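PDB 4ZQU: CdiI toxin from Salmonella enterica subsp. enterica serovar Rubislaw str. ATCC 10717, which neutralizes its cognate CdiA toxin by binding it, protecting bacteria from contact-dependent growth inhibition by neighbouring cells. Local coordinates for residues 23-37 and 55-67. Residues are numbered along the deposited sequence; the frame is centred on the assembly and turned at random.
Sequences TYSGYRSNQLDPLGV and KDALSHSRFVLPA
Tyr27 and Leu65 illustrate how an aliphatic bump packs on a flat aromatic face: Leu65 CD1 makes a CH-pi contact over its middle, 3.9 Å from the Tyr27 centroid. Phe63 meets the same ring differently, the planes 21° apart but slid so that the rings barely overlap, Phe63 CZ lying 3.4 Å from Tyr27 CE1. Val37 repeats the bump at the far end, where CG1 presses on the His60 imidazole, 3.5 Å from its centroid; ND1, bonded in the ring plane to Asp56 O, fixes the ring's rotation. Between these ends, residues 60-65 run across the face of the antiparallel hairpin of strands 19-26 and 30-41 that carries Thr23 and Ser25; across Asn30 and Gln31 the hairpin continues into a strand of the toxin chain. At Gly26 the backbones form a single beta bridge, with Gly26 N bonded to Arg62 O and Gly26 O to Val64 N. Bent at chi3 (-71°), Arg62 brings its guanidinium side-on to Asp33: NE reaches OD2 at 2.9 Å, almost straight at 169°, and NH2 OD1 at 2.7 Å. Leu35 CD1 lies over one face of that guanidinium, while NH1 pairs with Asp81. Ser25 OG links the segments, accepting from Arg62 N and donating to Asp33 OD2.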
ATOM      1  N   THR B  23      -2.135   9.796 -12.033  1.00 30.39           N
ATOM      2  CA  THR B  23      -1.238  10.479 -11.115  1.00 27.61           C
ATOM      3  C   THR B  23      -1.433   9.972  -9.687  1.00 26.19           C
ATOM      4  O   THR B  23      -2.554   9.928  -9.184  1.00 27.59           O
ATOM      5  CB  THR B  23      -1.464  12.002 -11.139  1.00 27.60           C
ATOM      6  OG1 THR B  23      -1.104  12.523 -12.422  1.00 28.74           O
ATOM      7  CG2 THR B  23      -0.629  12.681 -10.072  1.00 26.40           C
ATOM      8  N   TYR B  24      -0.338   9.572  -9.049  1.00 24.94           N
ATOM      9  CA  TYR B  24      -0.345   9.251  -7.627  1.00 24.23           C
ATOM     10  C   TYR B  24       0.438  10.309  -6.872  1.00 25.22           C
ATOM     11  O   TYR B  24       1.361  10.912  -7.415  1.00 21.05           O
ATOM     12  CB  TYR B  24       0.258   7.872  -7.358  1.00 23.47           C
ATOM     13  CG  TYR B  24      -0.725   6.730  -7.429  1.00 24.35           C
ATOM     14  CD1 TYR B  24      -1.849   6.801  -8.238  1.00 26.35           C
ATOM     15  CD2 TYR B  24      -0.531   5.580  -6.677  1.00 24.68           C
ATOM     16  CE1 TYR B  24      -2.749   5.754  -8.298  1.00 27.10           C
ATOM     17  CE2 TYR B  24      -1.425   4.534  -6.724  1.00 24.70           C
ATOM     18  CZ  TYR B  24      -2.531   4.624  -7.539  1.00 26.35           C
ATOM     19  OH  TYR B  24      -3.421   3.578  -7.595  1.00 28.27           O
ATOM     20  N   SER B  25       0.073  10.531  -5.616  1.00 25.67           N
ATOM     21  CA  SER B  25       0.736  11.544  -4.813  1.00 24.55           C
ATOM     22  C   SER B  25       0.976  11.040  -3.403  1.00 23.20           C
ATOM     23  O   SER B  25       0.271  10.155  -2.926  1.00 24.15           O
ATOM     24  CB  SER B  25      -0.094  12.827  -4.776  1.00 26.22           C
ATOM     25  OG  SER B  25      -0.254  13.368  -6.074  1.00 28.04           O
ATOM     26  N   GLY B  26       1.975  11.602  -2.738  1.00 23.01           N
ATOM     27  CA  GLY B  26       2.239  11.238  -1.362  1.00 23.27           C
ATOM     28  C   GLY B  26       3.577  11.698  -0.830  1.00 24.79           C
ATOM     29  O   GLY B  26       4.048  12.792  -1.132  1.00 28.22           O
ATOM     30  N   TYR B  27       4.191  10.834  -0.032  1.00 23.41           N
ATOM     31  CA  TYR B  27       5.401  11.157   0.700  1.00 21.65           C
ATOM     32  C   TYR B  27       6.226   9.890   0.815  1.00 28.88           C
ATOM     33  O   TYR B  27       7.277   9.753   0.192  1.00 29.17           O
ATOM     34  CB  TYR B  27       5.047  11.709   2.078  1.00 22.27           C
ATOM     35  CG  TYR B  27       6.200  12.284   2.866  1.00 25.96           C
ATOM     36  CD1 TYR B  27       6.647  13.576   2.634  1.00 26.85           C
ATOM     37  CD2 TYR B  27       6.820  11.546   3.867  1.00 27.35           C
ATOM     38  CE1 TYR B  27       7.687  14.113   3.366  1.00 28.63           C
ATOM     39  CE2 TYR B  27       7.864  12.074   4.602  1.00 27.38           C
ATOM     40  CZ  TYR B  27       8.294  13.357   4.348  1.00 29.61           C
ATOM     41  OH  TYR B  27       9.334  13.888   5.078  1.00 32.59           O
ATOM     42  N   ARG B  28       5.732   8.959   1.622  1.00 31.44           N
ATOM     43  CA  ARG B  28       6.264   7.607   1.643  1.00 31.82           C
ATOM     44  C   ARG B  28       5.347   6.725   0.804  1.00 32.66           C
ATOM     45  O   ARG B  28       5.735   6.253  -0.266  1.00 34.17           O
ATOM     46  CB  ARG B  28       6.390   7.086   3.075  1.00 31.42           C
ATOM     47  CG  ARG B  28       7.519   7.746   3.850  1.00 33.11           C
ATOM     48  CD  ARG B  28       7.771   7.067   5.183  1.00 34.50           C
ATOM     49  NE  ARG B  28       8.994   7.553   5.822  1.00 34.87           N
ATOM     50  CZ  ARG B  28      10.174   6.941   5.755  1.00 33.23           C
ATOM     51  NH1 ARG B  28      10.303   5.807   5.081  1.00 31.48           N
ATOM     52  NH2 ARG B  28      11.228   7.463   6.370  1.00 34.68           N
ATOM     53  N   SER B  29       4.125   6.522   1.282  1.00 30.25           N
ATOM     54  CA  SER B  29       3.097   5.889   0.467  1.00 27.59           C
ATOM     55  C   SER B  29       2.659   6.853  -0.630  1.00 27.30           C
ATOM     56  O   SER B  29       2.808   8.068  -0.496  1.00 27.42           O
ATOM     57  CB  SER B  29       1.895   5.476   1.320  1.00 27.09           C
ATOM     58  OG  SER B  29       1.249   6.609   1.876  1.00 26.44           O
ATOM     59  N   ASN B  30       2.132   6.311  -1.720  1.00 27.30           N
ATOM     60  CA  ASN B  30       1.571   7.137  -2.782  1.00 28.50           C
ATOM     61  C   ASN B  30       0.241   6.563  -3.245  1.00 28.85           C
ATOM     62  O   ASN B  30       0.068   5.346  -3.305  1.00 29.34           O
ATOM     63  CB  ASN B  30       2.549   7.255  -3.950  1.00 29.28           C
ATOM     64  CG  ASN B  30       2.922   5.911  -4.540  1.00 29.44           C
ATOM     65  OD1 ASN B  30       2.353   5.479  -5.541  1.00 31.24           O
ATOM     66  ND2 ASN B  30       3.886   5.240  -3.918  1.00 27.36           N
ATOM     67  N   GLN B  31      -0.706   7.437  -3.562  1.00 29.03           N
ATOM     68  CA  GLN B  31      -2.056   6.985  -3.863  1.00 28.34           C
ATOM     69  C   GLN B  31      -2.759   7.855  -4.897  1.00 29.50           C
ATOM     70  O   GLN B  31      -2.345   8.985  -5.159  1.00 31.54           O
ATOM     71  CB  GLN B  31      -2.885   6.944  -2.583  1.00 29.20           C
ATOM     72  CG  GLN B  31      -3.032   8.288  -1.897  1.00 29.74           C
ATOM     73  CD  GLN B  31      -3.691   8.166  -0.542  1.00 30.46           C
ATOM     74  OE1 GLN B  31      -4.913   8.228  -0.426  1.00 29.62           O
ATOM     75  NE2 GLN B  31      -2.879   7.981   0.494  1.00 31.41           N
ATOM     76  N   LEU B  32      -3.829   7.308  -5.469  1.00 27.22           N
ATOM     77  CA  LEU B  32      -4.639   7.998  -6.468  1.00 26.50           C
ATOM     78  C   LEU B  32      -4.984   9.418  -6.038  1.00 26.06           C
ATOM     79  O   LEU B  32      -5.662   9.628  -5.030  1.00 29.15           O
ATOM     80  CB  LEU B  32      -5.917   7.206  -6.745  1.00 25.62           C
ATOM     81  CG  LEU B  32      -6.833   7.742  -7.846  1.00 25.32           C
ATOM     82  CD1 LEU B  32      -6.117   7.713  -9.187  1.00 27.48           C
ATOM     83  CD2 LEU B  32      -8.124   6.941  -7.899  1.00 24.82           C
ATOM     84  N   ASP B  33      -4.493  10.384  -6.805  1.00 23.77           N
ATOM     85  CA  ASP B  33      -4.710  11.797  -6.522  1.00 26.00           C
ATOM     86  C   ASP B  33      -5.932  12.316  -7.277  1.00 28.81           C
ATOM     87  O   ASP B  33      -5.925  12.370  -8.505  1.00 30.32           O
ATOM     88  CB  ASP B  33      -3.462  12.600  -6.907  1.00 27.53           C
ATOM     89  CG  ASP B  33      -3.491  14.028  -6.395  1.00 28.79           C
ATOM     90  OD1 ASP B  33      -4.554  14.496  -5.942  1.00 28.95           O
ATOM     91  OD2 ASP B  33      -2.438  14.692  -6.460  1.00 32.27           O
ATOM     92  N   PRO B  34      -6.988  12.710  -6.544  1.00 30.40           N
ATOM     93  CA  PRO B  34      -8.195  13.257  -7.174  1.00 30.55           C
ATOM     94  C   PRO B  34      -7.935  14.570  -7.911  1.00 31.23           C
ATOM     95  O   PRO B  34      -8.763  14.995  -8.711  1.00 31.08           O
ATOM     96  CB  PRO B  34      -9.142  13.476  -5.988  1.00 29.66           C
ATOM     97  CG  PRO B  34      -8.250  13.576  -4.799  1.00 29.45           C
ATOM     98  CD  PRO B  34      -7.120  12.636  -5.079  1.00 29.08           C
ATOM     99  N   LEU B  35      -6.796  15.201  -7.641  1.00 31.92           N
ATOM    100  CA  LEU B  35      -6.424  16.434  -8.321  1.00 30.52           C
ATOM    101  C   LEU B  35      -5.440  16.152  -9.450  1.00 31.82           C
ATOM    102  O   LEU B  35      -5.080  17.049 -10.213  1.00 34.22           O
ATOM    103  CB  LEU B  35      -5.822  17.429  -7.333  1.00 26.81           C
ATOM    104  CG  LEU B  35      -6.638  17.675  -6.064  1.00 26.15           C
ATOM    105  CD1 LEU B  35      -5.956  18.720  -5.201  1.00 26.97           C
ATOM    106  CD2 LEU B  35      -8.061  18.096  -6.405  1.00 25.82           C
ATOM    107  N   GLY B  36      -5.008  14.898  -9.548  1.00 29.04           N
ATOM    108  CA  GLY B  36      -4.075  14.486 -10.579  1.00 28.88           C
ATOM    109  C   GLY B  36      -4.771  14.255 -11.906  1.00 32.15           C
ATOM    110  O   GLY B  36      -5.975  14.486 -12.028  1.00 32.72           O
ATOM    111  N   VAL B  37      -4.019  13.797 -12.902  1.00 32.79           N
ATOM    112  CA  VAL B  37      -4.580  13.567 -14.229  1.00 34.05           C
ATOM    113  C   VAL B  37      -4.571  12.090 -14.614  1.00 35.95           C
ATOM    114  O   VAL B  37      -3.774  11.300 -14.100  1.00 37.49           O
ATOM    115  CB  VAL B  37      -3.823  14.365 -15.307  1.00 31.97           C
ATOM    116  CG1 VAL B  37      -3.866  15.846 -14.990  1.00 30.11           C
ATOM    117  CG2 VAL B  37      -2.387  13.884 -15.416  1.00 31.69           C
ATOM    118  N   LYS B  55       4.962  11.063 -18.152  1.00 39.59           N
ATOM    119  CA  LYS B  55       5.633  12.270 -17.681  1.00 41.88           C
ATOM    120  C   LYS B  55       4.640  13.361 -17.285  1.00 41.78           C
ATOM    121  O   LYS B  55       4.835  14.057 -16.286  1.00 40.14           O
ATOM    122  CB  LYS B  55       6.599  12.797 -18.743  1.00 46.17           C
ATOM    123  CG  LYS B  55       8.001  13.031 -18.201  1.00 48.90           C
ATOM    124  CD  LYS B  55       8.930  13.654 -19.231  1.00 53.51           C
ATOM    125  CE  LYS B  55      10.204  14.175 -18.569  1.00 54.44           C
ATOM    126  NZ  LYS B  55      10.371  13.670 -17.171  1.00 52.87           N
ATOM    127  N   ASP B  56       3.574  13.504 -18.067  1.00 43.49           N
ATOM    128  CA  ASP B  56       2.542  14.496 -17.782  1.00 43.80           C
ATOM    129  C   ASP B  56       1.817  14.169 -16.478  1.00 41.86           C
ATOM    130  O   ASP B  56       1.494  15.062 -15.695  1.00 42.62           O
ATOM    131  CB  ASP B  56       1.548  14.576 -18.940  1.00 45.93           C
ATOM    132  CG  ASP B  56       0.449  15.586 -18.695  1.00 48.44           C
ATOM    133  OD1 ASP B  56       0.720  16.801 -18.793  1.00 50.09           O
ATOM    134  OD2 ASP B  56      -0.691  15.163 -18.413  1.00 48.82           O
ATOM    135  N   ALA B  57       1.571  12.883 -16.253  1.00 39.96           N
ATOM    136  CA  ALA B  57       0.956  12.419 -15.016  1.00 37.14           C
ATOM    137  C   ALA B  57       1.869  12.678 -13.823  1.00 35.12           C
ATOM    138  O   ALA B  57       1.410  13.072 -12.754  1.00 34.78           O
ATOM    139  CB  ALA B  57       0.622  10.941 -15.116  1.00 36.66           C
ATOM    140  N   LEU B  58       3.165  12.455 -14.020  1.00 34.96           N
ATOM    141  CA  LEU B  58       4.160  12.682 -12.977  1.00 34.00           C
ATOM    142  C   LEU B  58       4.255  14.153 -12.603  1.00 35.10           C
ATOM    143  O   LEU B  58       4.492  14.496 -11.444  1.00 34.87           O
ATOM    144  CB  LEU B  58       5.537  12.176 -13.422  1.00 31.54           C
ATOM    145  CG  LEU B  58       5.788  10.671 -13.362  1.00 28.29           C
ATOM    146  CD1 LEU B  58       7.137  10.334 -13.960  1.00 28.87           C
ATOM    147  CD2 LEU B  58       5.719  10.198 -11.931  1.00 27.70           C
ATOM    148  N   SER B  59       4.072  15.021 -13.592  1.00 35.83           N
ATOM    149  CA  SER B  59       4.183  16.455 -13.374  1.00 37.23           C
ATOM    150  C   SER B  59       3.064  16.972 -12.472  1.00 35.64           C
ATOM    151  O   SER B  59       3.191  18.034 -11.864  1.00 34.46           O
ATOM    152  CB  SER B  59       4.171  17.199 -14.711  1.00 41.49           C
ATOM    153  OG  SER B  59       3.005  16.895 -15.454  1.00 43.58           O
ATOM    154  N   HIS B  60       1.974  16.215 -12.388  1.00 41.17           N
ATOM    155  CA  HIS B  60       0.841  16.600 -11.554  1.00 39.17           C
ATOM    156  C   HIS B  60       0.890  15.951 -10.180  1.00 35.90           C
ATOM    157  O   HIS B  60      -0.019  16.126  -9.370  1.00 34.60           O
ATOM    158  CB  HIS B  60      -0.474  16.243 -12.245  1.00 39.98           C
ATOM    159  CG  HIS B  60      -0.784  17.108 -13.423  1.00 41.19           C
ATOM    160  ND1 HIS B  60      -0.142  16.973 -14.636  1.00 43.03           N
ATOM    161  CD2 HIS B  60      -1.651  18.139 -13.569  1.00 42.01           C
ATOM    162  CE1 HIS B  60      -0.609  17.874 -15.480  1.00 44.97           C
ATOM    163  NE2 HIS B  60      -1.524  18.594 -14.860  1.00 44.29           N
ATOM    164  N   SER B  61       1.955  15.202  -9.919  1.00 35.57           N
ATOM    165  CA  SER B  61       2.107  14.523  -8.642  1.00 32.97           C
ATOM    166  C   SER B  61       2.453  15.508  -7.537  1.00 30.74           C
ATOM    167  O   SER B  61       3.190  16.471  -7.755  1.00 30.05           O
ATOM    168  CB  SER B  61       3.178  13.436  -8.735  1.00 34.76           C
ATOM    169  OG  SER B  61       3.292  12.731  -7.513  1.00 32.17           O
ATOM    170  N   ARG B  62       1.915  15.258  -6.349  1.00 29.51           N
ATOM    171  CA  ARG B  62       2.151  16.123  -5.204  1.00 28.66           C
ATOM    172  C   ARG B  62       3.008  15.447  -4.141  1.00 26.05           C
ATOM    173  O   ARG B  62       2.857  14.260  -3.863  1.00 24.94           O
ATOM    174  CB  ARG B  62       0.824  16.564  -4.588  1.00 30.30           C
ATOM    175  CG  ARG B  62       0.029  17.525  -5.445  1.00 29.61           C
ATOM    176  CD  ARG B  62      -1.221  17.974  -4.723  1.00 28.51           C
ATOM    177  NE  ARG B  62      -2.209  16.904  -4.626  1.00 29.02           N
ATOM    178  CZ  ARG B  62      -3.148  16.839  -3.688  1.00 30.45           C
ATOM    179  NH1 ARG B  62      -3.220  17.780  -2.754  1.00 29.15           N
ATOM    180  NH2 ARG B  62      -4.010  15.831  -3.678  1.00 31.39           N
ATOM    181  N   PHE B  63       3.914  16.225  -3.559  1.00 28.54           N
ATOM    182  CA  PHE B  63       4.735  15.782  -2.443  1.00 29.18           C
ATOM    183  C   PHE B  63       4.070  16.257  -1.156  1.00 29.20           C
ATOM    184  O   PHE B  63       4.288  17.383  -0.713  1.00 31.10           O
ATOM    185  CB  PHE B  63       6.156  16.328  -2.580  1.00 28.30           C
ATOM    186  CG  PHE B  63       7.126  15.757  -1.595  1.00 27.62           C
ATOM    187  CD1 PHE B  63       7.274  14.390  -1.464  1.00 28.22           C
ATOM    188  CD2 PHE B  63       7.910  16.592  -0.818  1.00 29.38           C
ATOM    189  CE1 PHE B  63       8.174  13.863  -0.560  1.00 29.44           C
ATOM    190  CE2 PHE B  63       8.814  16.071   0.086  1.00 30.24           C
ATOM    191  CZ  PHE B  63       8.948  14.705   0.215  1.00 29.65           C
ATOM    192  N   VAL B  64       3.253  15.394  -0.563  1.00 28.72           N
ATOM    193  CA  VAL B  64       2.256  15.844   0.399  1.00 29.94           C
ATOM    194  C   VAL B  64       2.082  14.886   1.584  1.00 30.65           C
ATOM    195  O   VAL B  64       2.214  13.671   1.440  1.00 32.16           O
ATOM    196  CB  VAL B  64       0.897  16.060  -0.330  1.00 25.90           C
ATOM    197  CG1 VAL B  64       0.527  14.833  -1.151  1.00 23.17           C
ATOM    198  CG2 VAL B  64      -0.221  16.442   0.635  1.00 23.17           C
ATOM    199  N   LEU B  65       1.813  15.452   2.758  1.00 30.17           N
ATOM    200  CA  LEU B  65       1.501  14.690   3.967  1.00 27.51           C
ATOM    201  C   LEU B  65       0.077  15.003   4.438  1.00 26.30           C
ATOM    202  O   LEU B  65      -0.504  15.996   4.007  1.00 25.39           O
ATOM    203  CB  LEU B  65       2.516  15.006   5.066  1.00 26.32           C
ATOM    204  CG  LEU B  65       3.832  14.240   4.969  1.00 24.14           C
ATOM    205  CD1 LEU B  65       4.833  14.780   5.970  1.00 25.25           C
ATOM    206  CD2 LEU B  65       3.586  12.757   5.196  1.00 21.37           C
ATOM    207  N   PRO B  66      -0.497  14.152   5.312  1.00 26.72           N
ATOM    208  CA  PRO B  66      -1.866  14.413   5.782  1.00 26.20           C
ATOM    209  C   PRO B  66      -2.020  15.760   6.481  1.00 28.73           C
ATOM    210  O   PRO B  66      -2.967  16.500   6.208  1.00 27.84           O
ATOM    211  CB  PRO B  66      -2.123  13.270   6.769  1.00 24.64           C
ATOM    212  CG  PRO B  66      -1.220  12.182   6.329  1.00 24.23           C
ATOM    213  CD  PRO B  66       0.010  12.856   5.801  1.00 24.75           C
ATOM    214  N   ALA B  67      -1.084  16.066   7.373  1.00 29.73           N
ATOM    215  CA  ALA B  67      -1.133  17.282   8.171  1.00 29.70           C
ATOM    216  C   ALA B  67       0.264  17.578   8.705  1.00 30.74           C
ATOM    217  O   ALA B  67       1.129  16.703   8.679  1.00 30.71           O
ATOM    218  CB  ALA B  67      -2.141  17.131   9.314  1.00 28.99           C
TER
HETATM  219  O   HOH W   1      -2.327  16.615  -8.231  1.00 37.94           O